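Local atomic coordinates of diaminobutyrate-pyruvate transaminase and L-2,4-diaminobutyrate decarboxylase (Vibrio parahaemolyticus, PDB entry 2QMA), a protein that probably uses pyridoxal 5'-phosphate for transamination and carbon-carbon bond cleavage, this chain being its C-terminal, glutamate decarboxylase-like domain. Residues A54-G58 against L450-V456. Residues are numbered along the deposited sequence; the frame is centred on the assembly and turned at random.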
loop_
_atom_site.group_PDB
_atom_site.type_symbol
_atom_site.label_atom_id
_atom_site.label_comp_id
_atom_site.label_asym_id
_atom_site.label_seq_id
_atom_site.Cartn_x
_atom_site.Cartn_y
_atom_site.Cartn_z
ATOM N N ALA A 54 -7.483 16.840 23.199
ATOM C CA ALA A 54 -8.290 15.627 23.282
ATOM C C ALA A 54 -7.927 14.672 22.129
ATOM O O ALA A 54 -7.301 15.097 21.143
ATOM C CB ALA A 54 -9.786 15.973 23.257
ATOM N N PRO A 55 -8.276 13.371 22.264
ATOM C CA PRO A 55 -8.102 12.426 21.131
ATOM C C PRO A 55 -8.859 12.862 19.864
ATOM O O PRO A 55 -8.366 12.651 18.745
ATOM C CB PRO A 55 -8.716 11.125 21.631
ATOM C CG PRO A 55 -8.993 11.284 23.031
ATOM C CD PRO A 55 -8.798 12.697 23.468
ATOM N N TYR A 56 -10.057 13.409 20.050
ATOM C CA TYR A 56 -10.895 13.927 18.945
ATOM C C TYR A 56 -11.515 15.300 19.319
ATOM O O TYR A 56 -11.886 15.529 20.480
ATOM C CB TYR A 56 -11.983 12.898 18.541
ATOM C CG TYR A 56 -12.955 13.449 17.498
ATOM C CD1 TYR A 56 -12.507 13.857 16.233
ATOM C CD2 TYR A 56 -14.317 13.536 17.766
ATOM C CE1 TYR A 56 -13.420 14.384 15.266
ATOM C CE2 TYR A 56 -15.234 14.052 16.818
ATOM C CZ TYR A 56 -14.776 14.478 15.579
ATOM O OH TYR A 56 -15.689 14.979 14.666
ATOM N N SER A 57 -11.647 16.197 18.337
ATOM C CA SER A 57 -12.138 17.541 18.579
ATOM C C SER A 57 -13.578 17.588 19.137
ATOM O O SER A 57 -13.989 18.603 19.719
ATOM C CB SER A 57 -12.039 18.335 17.278
ATOM O OG SER A 57 -13.100 17.965 16.412
ATOM N N GLY A 58 -14.345 16.510 18.934
ATOM C CA GLY A 58 -15.748 16.454 19.335
ATOM C C GLY A 58 -16.732 17.140 18.376
ATOM O O GLY A 58 -17.955 17.132 18.622
ATOM N N LEU A 450 -16.286 8.622 22.399
ATOM C CA LEU A 450 -15.757 8.914 21.055
ATOM C C LEU A 450 -16.290 10.248 20.459
ATOM O O LEU A 450 -15.517 11.125 20.039
ATOM C CB LEU A 450 -16.078 7.746 20.102
ATOM C CG LEU A 450 -15.806 8.006 18.611
ATOM C CD1 LEU A 450 -14.371 8.284 18.401
ATOM C CD2 LEU A 450 -16.199 6.805 17.789
ATOM N N THR A 451 -17.607 10.388 20.413
ATOM C CA THR A 451 -18.213 11.570 19.768
ATOM C C THR A 451 -18.024 12.894 20.537
ATOM O O THR A 451 -18.019 13.985 19.946
ATOM C CB THR A 451 -19.696 11.333 19.350
ATOM O OG1 THR A 451 -20.473 10.866 20.462
ATOM C CG2 THR A 451 -19.760 10.276 18.250
ATOM N N ARG A 452 -17.835 12.809 21.846
ATOM C CA ARG A 452 -17.441 14.007 22.596
ATOM C C ARG A 452 -15.929 14.250 22.510
ATOM O O ARG A 452 -15.457 15.328 22.819
ATOM C CB ARG A 452 -17.897 13.915 24.032
ATOM C CG ARG A 452 -19.383 13.834 24.091
ATOM C CD ARG A 452 -19.856 13.736 25.485
ATOM N NE ARG A 452 -21.193 13.152 25.511
ATOM C CZ ARG A 452 -21.950 13.139 26.597
ATOM N NH1 ARG A 452 -21.483 13.661 27.730
ATOM N NH2 ARG A 452 -23.154 12.591 26.554
ATOM N N GLY A 453 -15.189 13.235 22.057
ATOM C CA GLY A 453 -13.730 13.309 21.957
ATOM C C GLY A 453 -13.013 13.220 23.296
ATOM O O GLY A 453 -11.924 13.775 23.479
ATOM N N ILE A 454 -13.660 12.583 24.255
ATOM C CA ILE A 454 -13.090 12.384 25.579
ATOM C C ILE A 454 -12.087 11.225 25.538
ATOM O O ILE A 454 -11.014 11.300 26.101
ATOM C CB ILE A 454 -14.195 12.003 26.566
ATOM C CG1 ILE A 454 -15.159 13.178 26.755
ATOM C CG2 ILE A 454 -13.586 11.562 27.922
ATOM C CD1 ILE A 454 -16.515 12.700 27.361
ATOM N N ALA A 455 -12.466 10.155 24.857
ATOM C CA ALA A 455 -11.615 8.982 24.760
ATOM C C ALA A 455 -12.020 8.141 23.556
ATOM O O ALA A 455 -13.215 8.058 23.193
ATOM C CB ALA A 455 -11.672 8.137 26.037
ATOM N N VAL A 456 -10.997 7.533 22.961
ATOM C CA VAL A 456 -11.158 6.546 21.896
ATOM C C VAL A 456 -10.920 5.159 22.506
ATOM O O VAL A 456 -9.780 4.778 22.816
ATOM C CB VAL A 456 -10.233 6.808 20.679
ATOM C CG1 VAL A 456 -10.513 5.738 19.585
ATOM C CG2 VAL A 456 -10.470 8.255 20.110
HETATM O O HOH W 1 -19.345 14.905 17.983
#
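Glycines let two backbones meet almost directly, as where helix 438-452 ends in a Schellman motif at Gly453. This residue, at positive phi, closes the last turn (Gly453 N to Leu450 O, 2.9 Å) and packs against the loop between helices 32-51 and 61-69. Two CA-H...O contacts link the backbones: Gly453 CA to Tyr56 O at 3.2 Å and Gly58 CA to Thr451 O at 3.4 Å. A CB on Gly453 would clash with Tyr56 O, and one on Gly58 with Arg452 O. A water lies within hydrogen-bonding distance of two carbonyls, 2.7 Å from Gly58 O and 2.5 Å from Thr451 O. The Pro55 ring packs on a backbone carbonyl, CG 3.7 Å from Ile454 O; its CB makes the apolar pair, 3.7 Å from Val456 CG2. Tyr56 CD2 lies 3.5 Å from Leu450 O; the ring also meets Trp132 of the second subunit edge-to-face, while its OH is hydrogen-bonded to Met59 O. With no conventional hydrogen bond between the segments, N-terminal loop and C-terminal helix end meet mainly through carbonyl oxygens against CH groups.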